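Long-range contacts in DR2417 (Deinococcus radiodurans, PDB 4XWW), which probably degrades RNA from the 5' end as a metal-dependent exonuclease of the RNase J family, and may also cut it internally: residues 177-182 against 220-225; 239-244 against 308-313; 339-344 against 374-379. One frame throughout, in Å; residues are numbered along the deposited sequence. Where two conformers were deposited one is given.

Contact 1. Residues 177-182 against 220-225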
loop_
_atom_site.group_PDB
_atom_site.type_symbol
_atom_site.label_atom_id
_atom_site.label_comp_id
_atom_site.label_asym_id
_atom_site.label_seq_id
_atom_site.Cartn_x
_atom_site.Cartn_y
_atom_site.Cartn_z
ATOM N N LYS A 177 7.593 15.406 19.213
ATOM C CA LYS A 177 8.312 16.301 18.313
ATOM C C LYS A 177 8.767 17.473 19.168
ATOM O O LYS A 177 8.375 17.567 20.342
ATOM C CB LYS A 177 7.409 16.789 17.173
ATOM C CG LYS A 177 6.251 17.643 17.730
ATOM C CD LYS A 177 5.235 18.091 16.663
ATOM C CE LYS A 177 5.869 18.965 15.618
ATOM N NZ LYS A 177 4.777 19.755 14.902
ATOM N N ILE A 178 9.586 18.372 18.630
ATOM C CA ILE A 178 9.893 19.581 19.386
ATOM C C ILE A 178 9.269 20.749 18.653
ATOM O O ILE A 178 9.905 21.398 17.824
ATOM C CB ILE A 178 11.413 19.809 19.580
ATOM C CG1 ILE A 178 12.049 18.541 20.150
ATOM C CG2 ILE A 178 11.649 20.992 20.579
ATOM C CD1 ILE A 178 13.569 18.594 20.294
ATOM N N ASP A 179 8.011 21.016 18.984
ATOM C CA ASP A 179 7.286 22.113 18.352
ATOM C C ASP A 179 7.407 23.382 19.175
ATOM O O ASP A 179 6.968 23.425 20.333
ATOM C CB ASP A 179 5.817 21.737 18.168
ATOM C CG ASP A 179 5.114 22.615 17.135
ATOM O OD1 ASP A 179 5.466 23.802 17.005
ATOM O OD2 ASP A 179 4.199 22.107 16.462
ATOM N N PRO A 180 8.002 24.424 18.591
ATOM C CA PRO A 180 8.177 25.656 19.376
ATOM C C PRO A 180 6.866 26.407 19.646
ATOM O O PRO A 180 6.835 27.261 20.534
ATOM C CB PRO A 180 9.126 26.502 18.508
ATOM C CG PRO A 180 9.084 25.909 17.163
ATOM C CD PRO A 180 8.725 24.458 17.307
ATOM N N ASP A 181 5.807 26.084 18.908
ATOM C CA ASP A 181 4.524 26.760 19.089
ATOM C C ASP A 181 3.409 25.967 18.414
ATOM O O ASP A 181 3.273 26.009 17.196
ATOM C CB ASP A 181 4.587 28.185 18.526
ATOM C CG ASP A 181 3.264 28.931 18.667
ATOM O OD1 ASP A 181 2.369 28.458 19.410
ATOM O OD2 ASP A 181 3.139 30.007 18.041
ATOM N N VAL A 182 2.619 25.237 19.194
ATOM C CA VAL A 182 1.544 24.444 18.597
ATOM C C VAL A 182 0.392 25.345 18.155
ATOM O O VAL A 182 -0.515 24.895 17.462
ATOM C CB VAL A 182 1.028 23.348 19.543
ATOM C CG1 VAL A 182 2.091 22.267 19.701
ATOM C CG2 VAL A 182 0.645 23.922 20.905
ATOM N N PRO A 220 7.867 20.292 10.715
ATOM C CA PRO A 220 7.251 21.626 10.754
ATOM C C PRO A 220 6.369 21.845 11.966
ATOM O O PRO A 220 5.847 20.880 12.518
ATOM C CB PRO A 220 6.396 21.663 9.467
ATOM C CG PRO A 220 6.979 20.610 8.594
ATOM C CD PRO A 220 7.502 19.546 9.491
ATOM N N SER A 221 6.223 23.105 12.360
ATOM C CA SER A 221 5.396 23.518 13.494
ATOM C C SER A 221 3.903 23.551 13.172
ATOM O O SER A 221 3.518 23.934 12.050
ATOM C CB SER A 221 5.832 24.907 13.951
ATOM O OG SER A 221 5.001 25.393 14.974
ATOM N N GLU A 222 3.058 23.222 14.153
ATOM C CA GLU A 222 1.618 23.391 13.956
ATOM C C GLU A 222 1.244 24.855 13.702
ATOM O O GLU A 222 0.233 25.135 13.047
ATOM C CB GLU A 222 0.817 22.845 15.124
ATOM C CG GLU A 222 0.787 21.326 15.187
ATOM C CD GLU A 222 0.052 20.670 14.019
ATOM O OE1 GLU A 222 -0.924 21.259 13.503
ATOM O OE2 GLU A 222 0.444 19.548 13.632
ATOM N N ALA A 223 2.066 25.795 14.162
ATOM C CA ALA A 223 1.722 27.189 13.920
ATOM C C ALA A 223 1.866 27.515 12.427
ATOM O O ALA A 223 1.078 28.280 11.882
ATOM C CB ALA A 223 2.576 28.129 14.788
ATOM N N GLU A 224 2.851 26.910 11.768
ATOM C CA GLU A 224 3.033 27.117 10.338
ATOM C C GLU A 224 1.902 26.466 9.550
ATOM O O GLU A 224 1.378 27.050 8.606
ATOM C CB GLU A 224 4.373 26.553 9.858
ATOM C CG GLU A 224 4.632 26.891 8.398
ATOM C CD GLU A 224 5.588 25.940 7.714
ATOM O OE1 GLU A 224 6.439 25.342 8.403
ATOM O OE2 GLU A 224 5.484 25.802 6.478
ATOM N N ILE A 225 1.535 25.245 9.933
ATOM C CA ILE A 225 0.415 24.568 9.271
ATOM C C ILE A 225 -0.870 25.394 9.431
ATOM O O ILE A 225 -1.632 25.521 8.488
ATOM C CB ILE A 225 0.184 23.144 9.837
ATOM C CG1 ILE A 225 1.466 22.306 9.746
ATOM C CG2 ILE A 225 -1.006 22.460 9.129
ATOM C CD1 ILE A 225 2.124 22.271 8.362
HETATM O O HOH W 1 2.440 18.255 14.628
#
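The carboxylate of Asp-179 meets the first turn of helix 222-234 through both of its oxygens. Asp-179 OD1 accepts from Ser-221 OG at 2.6 Å. Asp-179 OD2 accepts from Glu-222 N at 2.8 Å, in a nearly straight bond (173° at the hydrogen). Both bonds use the syn lone pairs, so the carboxylate faces the start of the helix with its two oxygens side by side. CG lies anti to the backbone N of Asp-179 (chi1 -161°), which carries the group toward the helix.

Each oxygen has a second donor from its own loop. Asp-181 N reaches OD1 from above the carboxylate plane and closes an Asx turn. Lys-177 NZ forms a salt bridge with Asp-179 OD2 at 2.9 Å, from the other side of the plane. Four bonds thus grip the carboxylate and should fix its rotation. The positive Lys-177 and the helix N-terminus would probably favour its charged form.

Lys-177 NZ also donates to Pro-220 O at 2.8 Å. Water 1 joins the same NZ to Glu-222 OE2, while Glu-222 OE1 is in a salt bridge with Arg-251.

Ala-223 CB rests 3.3 Å from Asp-181 O, and Glu-222 CB lies 3.4 Å from Val-182 O. Ala-223 N gives Asp-181 O only a weak bond.

Ser-221 is the N-cap, its OG accepting from Ala-223 N at 3.1 Å. This is a helix N-terminus with a serine N-cap, whose first turn is also bonded by the carboxylate of an Asx-turn loop. It ties the metallo-beta-lactamase loop after strand 168-172 to helix 222-234, followed by strand 240-243 of the beta-CASP sheet.

Contact 2. Residues 239-244 against 308-313. With nucleotides of chain C.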
loop_
_atom_site.group_PDB
_atom_site.type_symbol
_atom_site.label_atom_id
_atom_site.label_comp_id
_atom_site.label_asym_id
_atom_site.label_seq_id
_atom_site.Cartn_x
_atom_site.Cartn_y
_atom_site.Cartn_z
ATOM N N ARG A 239 -17.916 26.166 -0.096
ATOM C CA ARG A 239 -17.826 25.345 1.110
ATOM C C ARG A 239 -16.425 24.735 1.264
ATOM O O ARG A 239 -15.742 24.452 0.276
ATOM C CB ARG A 239 -18.877 24.228 1.079
ATOM C CG ARG A 239 -20.302 24.693 1.060
ATOM C CD ARG A 239 -21.258 23.529 1.322
ATOM N NE ARG A 239 -21.115 22.505 0.288
ATOM C CZ ARG A 239 -21.923 21.460 0.141
ATOM N NH1 ARG A 239 -22.956 21.298 0.952
ATOM N NH2 ARG A 239 -21.701 20.580 -0.826
ATOM N N VAL A 240 -16.003 24.518 2.502
ATOM C CA VAL A 240 -14.744 23.834 2.790
ATOM C C VAL A 240 -15.037 22.609 3.642
ATOM O O VAL A 240 -15.744 22.695 4.661
ATOM C CB VAL A 240 -13.722 24.748 3.521
ATOM C CG1 VAL A 240 -12.441 23.985 3.899
ATOM C CG2 VAL A 240 -13.410 25.989 2.705
ATOM N N PHE A 241 -14.487 21.479 3.215
ATOM C CA PHE A 241 -14.452 20.253 3.994
ATOM C C PHE A 241 -13.010 19.953 4.308
ATOM O O PHE A 241 -12.143 20.023 3.434
ATOM C CB PHE A 241 -15.079 19.075 3.238
ATOM C CG PHE A 241 -16.511 19.290 2.819
ATOM C CD1 PHE A 241 -16.823 20.138 1.764
ATOM C CD2 PHE A 241 -17.544 18.621 3.455
ATOM C CE1 PHE A 241 -18.152 20.334 1.373
ATOM C CE2 PHE A 241 -18.862 18.797 3.065
ATOM C CZ PHE A 241 -19.169 19.663 2.031
ATOM N N LEU A 242 -12.730 19.622 5.561
ATOM C CA LEU A 242 -11.373 19.300 5.946
ATOM C C LEU A 242 -11.378 18.020 6.780
ATOM O O LEU A 242 -12.256 17.841 7.606
ATOM C CB LEU A 242 -10.749 20.464 6.739
ATOM C CG LEU A 242 -9.309 20.283 7.214
ATOM C CD1 LEU A 242 -8.615 21.650 7.262
ATOM C CD2 LEU A 242 -9.253 19.612 8.608
ATOM N N THR A 243 -10.408 17.142 6.543
ATOM C CA THR A 243 -10.239 15.939 7.363
ATOM C C THR A 243 -8.853 15.901 7.938
ATOM O O THR A 243 -7.893 16.382 7.337
ATOM C CB THR A 243 -10.506 14.639 6.554
ATOM O OG1 THR A 243 -10.473 13.505 7.430
ATOM C CG2 THR A 243 -9.451 14.442 5.454
ATOM N N THR A 244 -8.756 15.374 9.161
ATOM C CA THR A 244 -7.497 15.180 9.833
ATOM C C THR A 244 -7.790 14.078 10.861
ATOM O O THR A 244 -8.919 13.589 10.913
ATOM C CB THR A 244 -7.009 16.492 10.481
ATOM O OG1 THR A 244 -5.668 16.355 10.943
ATOM C CG2 THR A 244 -7.933 16.893 11.621
ATOM N N PHE A 308 -16.678 22.136 7.271
ATOM C CA PHE A 308 -16.907 20.815 7.839
ATOM C C PHE A 308 -15.569 20.212 8.250
ATOM O O PHE A 308 -14.666 20.102 7.423
ATOM C CB PHE A 308 -17.576 19.879 6.819
ATOM C CG PHE A 308 -18.970 20.252 6.446
ATOM C CD1 PHE A 308 -19.213 21.113 5.382
ATOM C CD2 PHE A 308 -20.052 19.700 7.107
ATOM C CE1 PHE A 308 -20.516 21.433 5.015
ATOM C CE2 PHE A 308 -21.340 20.017 6.751
ATOM C CZ PHE A 308 -21.575 20.887 5.703
ATOM N N VAL A 309 -15.450 19.806 9.510
ATOM C CA VAL A 309 -14.276 19.064 9.971
ATOM C C VAL A 309 -14.735 17.617 10.090
ATOM O O VAL A 309 -15.653 17.331 10.839
ATOM C CB VAL A 309 -13.746 19.590 11.318
ATOM C CG1 VAL A 309 -12.521 18.813 11.744
ATOM C CG2 VAL A 309 -13.423 21.061 11.217
ATOM N N CYS A 310 -14.127 16.726 9.292
ATOM C CA CYS A 310 -14.664 15.378 9.012
ATOM C C CYS A 310 -13.699 14.227 9.344
ATOM O O CYS A 310 -12.497 14.355 9.170
ATOM C CB CYS A 310 -15.020 15.240 7.531
ATOM S SG CYS A 310 -16.033 16.536 6.767
ATOM N N THR A 311 -14.251 13.083 9.759
ATOM C CA THR A 311 -13.494 11.852 9.888
ATOM C C THR A 311 -13.132 11.289 8.518
ATOM O O THR A 311 -13.795 11.594 7.532
ATOM C CB THR A 311 -14.306 10.811 10.636
ATOM O OG1 THR A 311 -15.589 10.679 10.016
ATOM C CG2 THR A 311 -14.509 11.231 12.106
ATOM N N GLY A 312 -12.111 10.442 8.480
ATOM C CA GLY A 312 -11.786 9.728 7.266
ATOM C C GLY A 312 -10.447 10.023 6.635
ATOM O O GLY A 312 -10.256 9.696 5.472
ATOM N N SER A 313 -9.515 10.582 7.401
ATOM C CA SER A 313 -8.256 11.077 6.839
ATOM C C SER A 313 -7.388 9.964 6.248
ATOM O O SER A 313 -6.517 10.220 5.416
ATOM C CB SER A 313 -7.466 11.839 7.905
ATOM O OG SER A 313 -6.865 10.946 8.820
ATOM P P U C 6 -16.241 7.728 11.784
ATOM O OP1 U C 6 -16.966 8.643 10.863
ATOM O OP2 U C 6 -15.934 8.139 13.183
ATOM O "O5'" U C 6 -17.069 6.367 11.894
ATOM C "C5'" U C 6 -17.344 5.566 10.756
ATOM C "C4'" U C 6 -17.920 4.232 11.159
ATOM O "O4'" U C 6 -16.943 3.494 11.940
ATOM C "C3'" U C 6 -19.141 4.297 12.062
ATOM O "O3'" U C 6 -20.344 4.530 11.354
ATOM C "C2'" U C 6 -19.094 2.960 12.787
ATOM O "O2'" U C 6 -19.558 1.914 11.946
ATOM C "C1'" U C 6 -17.589 2.785 12.980
ATOM N N1 U C 6 -17.135 3.321 14.288
ATOM C C2 U C 6 -17.191 2.472 15.378
ATOM O O2 U C 6 -17.587 1.322 15.299
ATOM N N3 U C 6 -16.764 3.017 16.567
ATOM C C4 U C 6 -16.298 4.299 16.779
ATOM O O4 U C 6 -15.950 4.642 17.912
ATOM C C5 U C 6 -16.272 5.118 15.606
ATOM C C6 U C 6 -16.681 4.612 14.437
ATOM P P U C 5 -9.861 8.645 13.487
ATOM O OP1 U C 5 -8.901 8.581 12.363
ATOM O OP2 U C 5 -10.395 9.953 13.918
ATOM O "O5'" U C 5 -11.095 7.705 13.141
ATOM C "C5'" U C 5 -11.939 8.022 12.024
ATOM C "C4'" U C 5 -12.524 6.770 11.421
ATOM O "O4'" U C 5 -11.805 5.596 11.886
ATOM C "C3'" U C 5 -13.964 6.470 11.797
ATOM O "O3'" U C 5 -14.888 7.274 11.080
ATOM C "C2'" U C 5 -14.055 4.990 11.463
ATOM O "O2'" U C 5 -14.162 4.745 10.078
ATOM C "C1'" U C 5 -12.701 4.497 11.973
ATOM N N1 U C 5 -12.766 4.048 13.371
ATOM C C2 U C 5 -13.215 2.763 13.605
ATOM O O2 U C 5 -13.530 2.001 12.708
ATOM N N3 U C 5 -13.270 2.404 14.926
ATOM C C4 U C 5 -12.941 3.177 16.018
ATOM O O4 U C 5 -13.046 2.705 17.151
ATOM C C5 U C 5 -12.496 4.499 15.696
ATOM C C6 U C 5 -12.432 4.882 14.415
HETATM O O HOH W 2 -10.096 11.191 10.729
#
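Phe-241 and Phe-308 lie side by side on one face of the sheet and point the same way. Their planes are 6° from parallel and slid apart, with little overlap. The closest approach, Phe-241 CE2 to Phe-308 CD1, is 3.3 Å. In both residues CG is anti to the carbonyl carbon (chi1 -58° and -67°), so the two CG atoms leave their strands in the same way. The guanidinium of Arg-239 turns one face to Phe-241 CZ, at the edge of that ring, while its NH2 is in a salt bridge with Asp-338.

The backbones here are closely paired. Phe-308 N donates to Val-240 O at 2.8 Å, Leu-242 N to Phe-308 O at 2.7 Å, and Cys-310 N to Leu-242 O at 2.8 Å. This is the parallel pairing of strands 240-243 and 306-310 in the five-stranded sheet of the beta-CASP domain. Strand 339-342 adjoins 240-243 on its other edge. Leu-242 and Val-309 occupy the sheet face away from the phenylalanines.

Past Cys-310 the ladder gives way to side chains, water and RNA. Thr-243 OG1 donates to Cys-310 O at 2.8 Å, from above the carbonyl plane. Water 2 accepts from Gly-312 N and donates to Thr-244 O; its bond to OP1 of U5 of chain C is weak. Thr-311 OG1 donates to OP1 of U6 of chain C at 2.6 Å, so the loop that follows the strand reaches the RNA backbone.

Contact 3. Residues 339-344 against 374-379. With nucleotides of chain C.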
loop_
_atom_site.group_PDB
_atom_site.type_symbol
_atom_site.label_atom_id
_atom_site.label_comp_id
_atom_site.label_asym_id
_atom_site.label_seq_id
_atom_site.Cartn_x
_atom_site.Cartn_y
_atom_site.Cartn_z
ATOM N N THR A 339 -14.327 22.773 -1.714
ATOM C CA THR A 339 -12.918 22.495 -1.475
ATOM C C THR A 339 -12.788 21.403 -0.425
ATOM O O THR A 339 -13.386 21.499 0.650
ATOM C CB THR A 339 -12.163 23.767 -1.024
ATOM O OG1 THR A 339 -12.313 24.779 -2.034
ATOM C CG2 THR A 339 -10.681 23.482 -0.831
ATOM N N VAL A 340 -12.010 20.368 -0.732
ATOM C CA VAL A 340 -11.714 19.337 0.266
ATOM C C VAL A 340 -10.234 19.355 0.600
ATOM O O VAL A 340 -9.375 19.284 -0.286
ATOM C CB VAL A 340 -12.128 17.942 -0.199
ATOM C CG1 VAL A 340 -11.604 16.866 0.803
ATOM C CG2 VAL A 340 -13.630 17.890 -0.317
ATOM N N ILE A 341 -9.932 19.492 1.891
ATOM C CA ILE A 341 -8.550 19.538 2.349
ATOM C C ILE A 341 -8.229 18.280 3.147
ATOM O O ILE A 341 -8.896 17.983 4.147
ATOM C CB ILE A 341 -8.281 20.769 3.239
ATOM C CG1 ILE A 341 -8.573 22.085 2.504
ATOM C CG2 ILE A 341 -6.847 20.748 3.799
ATOM C CD1 ILE A 341 -8.677 23.299 3.464
ATOM N N LEU A 342 -7.196 17.562 2.718
ATOM C CA LEU A 342 -6.677 16.428 3.481
ATOM C C LEU A 342 -5.518 16.911 4.344
ATOM O O LEU A 342 -4.391 17.019 3.870
ATOM C CB LEU A 342 -6.221 15.293 2.547
ATOM C CG LEU A 342 -7.227 14.889 1.469
ATOM C CD1 LEU A 342 -6.739 13.670 0.638
ATOM C CD2 LEU A 342 -8.573 14.616 2.054
ATOM N N SER A 343 -5.816 17.249 5.599
ATOM C CA SER A 343 -4.807 17.745 6.535
ATOM C C SER A 343 -4.162 16.547 7.224
ATOM O O SER A 343 -4.336 16.339 8.423
ATOM C CB SER A 343 -5.440 18.708 7.548
ATOM O OG SER A 343 -4.462 19.380 8.334
ATOM N N SER A 344 -3.411 15.775 6.446
ATOM C CA SER A 344 -2.871 14.480 6.855
ATOM C C SER A 344 -2.034 13.919 5.711
ATOM O O SER A 344 -2.104 14.408 4.592
ATOM C CB SER A 344 -3.980 13.486 7.204
ATOM O OG SER A 344 -4.844 13.319 6.103
ATOM N N TYR A 374 0.379 21.243 -1.076
ATOM C CA TYR A 374 0.075 22.231 -0.053
ATOM C C TYR A 374 0.580 21.722 1.296
ATOM O O TYR A 374 0.346 20.564 1.650
ATOM C CB TYR A 374 -1.421 22.489 0.013
ATOM C CG TYR A 374 -2.014 23.024 -1.268
ATOM C CD1 TYR A 374 -2.443 22.156 -2.269
ATOM C CD2 TYR A 374 -2.153 24.385 -1.471
ATOM C CE1 TYR A 374 -3.011 22.630 -3.435
ATOM C CE2 TYR A 374 -2.711 24.875 -2.648
ATOM C CZ TYR A 374 -3.129 23.985 -3.623
ATOM O OH TYR A 374 -3.684 24.461 -4.783
ATOM N N ARG A 375 1.280 22.570 2.045
ATOM C CA ARG A 375 1.835 22.102 3.317
ATOM C C ARG A 375 0.780 22.247 4.388
ATOM O O ARG A 375 0.754 23.239 5.119
ATOM C CB ARG A 375 3.097 22.863 3.712
ATOM C CG ARG A 375 3.808 22.162 4.885
ATOM C CD ARG A 375 4.989 22.933 5.463
ATOM N NE ARG A 375 6.003 23.232 4.457
ATOM C CZ ARG A 375 6.984 22.406 4.111
ATOM N NH1 ARG A 375 7.857 22.770 3.180
ATOM N NH2 ARG A 375 7.094 21.217 4.690
ATOM N N VAL A 376 -0.104 21.261 4.455
ATOM C CA VAL A 376 -1.251 21.339 5.335
ATOM C C VAL A 376 -1.223 20.232 6.399
ATOM O O VAL A 376 -2.226 19.948 7.040
ATOM C CB VAL A 376 -2.575 21.288 4.546
ATOM C CG1 VAL A 376 -2.728 22.561 3.719
ATOM C CG2 VAL A 376 -2.639 20.059 3.642
ATOM N N HIS A 377 -0.060 19.621 6.584
ATOM C CA HIS A 377 0.118 18.655 7.668
ATOM C C HIS A 377 1.525 18.690 8.225
ATOM O O HIS A 377 2.492 18.806 7.464
ATOM C CB HIS A 377 -0.188 17.241 7.172
ATOM C CG HIS A 377 -0.022 16.189 8.220
ATOM N ND1 HIS A 377 -0.870 16.067 9.304
ATOM C CD2 HIS A 377 0.885 15.196 8.346
ATOM C CE1 HIS A 377 -0.479 15.057 10.057
ATOM N NE2 HIS A 377 0.580 14.503 9.491
ATOM N N ALA A 378 1.631 18.570 9.550
ATOM C CA ALA A 378 2.900 18.354 10.234
ATOM C C ALA A 378 2.818 17.079 11.038
ATOM O O ALA A 378 1.869 16.872 11.783
ATOM C CB ALA A 378 3.236 19.538 11.151
ATOM N N SER A 379 3.834 16.237 10.909
ATOM C CA SER A 379 3.949 15.013 11.700
ATOM C C SER A 379 3.933 15.291 13.208
ATOM O O SER A 379 4.391 16.342 13.662
ATOM C CB SER A 379 5.250 14.278 11.323
ATOM O OG SER A 379 5.473 13.139 12.148
ATOM P P U C 2 2.464 11.528 11.462
ATOM O OP1 U C 2 1.686 12.114 12.576
ATOM O OP2 U C 2 3.934 11.695 11.425
ATOM O "O5'" U C 2 2.191 9.960 11.377
ATOM C "C5'" U C 2 0.860 9.425 11.442
ATOM C "C4'" U C 2 0.857 8.114 12.195
ATOM O "O4'" U C 2 1.452 7.068 11.375
ATOM C "C3'" U C 2 1.628 8.104 13.514
ATOM O "O3'" U C 2 0.888 7.358 14.467
ATOM C "C2'" U C 2 2.895 7.330 13.167
ATOM O "O2'" U C 2 3.474 6.691 14.285
ATOM C "C1'" U C 2 2.348 6.320 12.164
ATOM N N1 U C 2 3.365 5.725 11.288
ATOM C C2 U C 2 3.278 4.370 11.034
ATOM O O2 U C 2 2.399 3.665 11.497
ATOM N N3 U C 2 4.261 3.874 10.216
ATOM C C4 U C 2 5.299 4.572 9.638
ATOM O O4 U C 2 6.105 3.977 8.921
ATOM C C5 U C 2 5.323 5.967 9.952
ATOM C C6 U C 2 4.377 6.484 10.747
ATOM O "O3'" U C 1 1.867 12.088 10.081
#
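Ser-343 OG donates to Val-376 O at 2.6 Å, the one hydrogen bond between the segments. It joins segment 339-344 of the beta-CASP sheet to the loop that carries the predicted substrate-binding residues His-377, Ala-378 and Ser-379. The donor lies nearly in line with the C=O. OG is anti to the backbone N of Ser-343 (chi1 -170°), and this directs it at the loop. Ser-343 is also the centre of an inverse gamma turn. Arg-251 NH1 binds both Ser-343 OG and His-377 ND1, so one arginine spans the two segments.

Val-376 CG2 makes the apolar contact, to Ile-341 CG2 at 4.3 Å. Val-376 CG2 also packs 3.5 Å from the carbonyl oxygen Leu-342 O. Leu-229 and Ile-232 of helix 222-234 also pack against this valine.

A CH-pi contact holds the histidine from one side. Ser-344 CA stands over a face of the His-377 ring, 3.8 Å from its centroid and 24° off the ring normal, offset toward the rim. Ser-344 CA is 3.5 Å from His-377 ND1. This packing and the ND1 bond to Arg-251 together should limit rotation of the ring and leave NE2 directed at the RNA. O3' of U1 of chain C lies at the ring edge, in plane, next to the phosphate of U2. His-377 NE2 and this O3' form a hydrogen bond of 2.8 Å, close to straight at 166°.

The contacts follow one another along the chain, each closing before the next opens. Contacts 2 and 3 share the parallel beta-CASP sheet, where strands 240-243 and 339-342 are neighbours; their centres are about 10 Å apart. Contact 1 lies at the border with the metallo-beta-lactamase part, its centre about 14 Å from that of contact 3 and about 21 Å from that of contact 2. It touches contact 3 where Pro-220 O and Ile-225 pack on Ala-378 and Val-376. Helix 222-234 runs from contact 1 toward strand 240-243 of contact 2. Contacts 2 and 3 meet different nucleotides of the same RNA strand, so loops that follow different strands of the same sheet line its path.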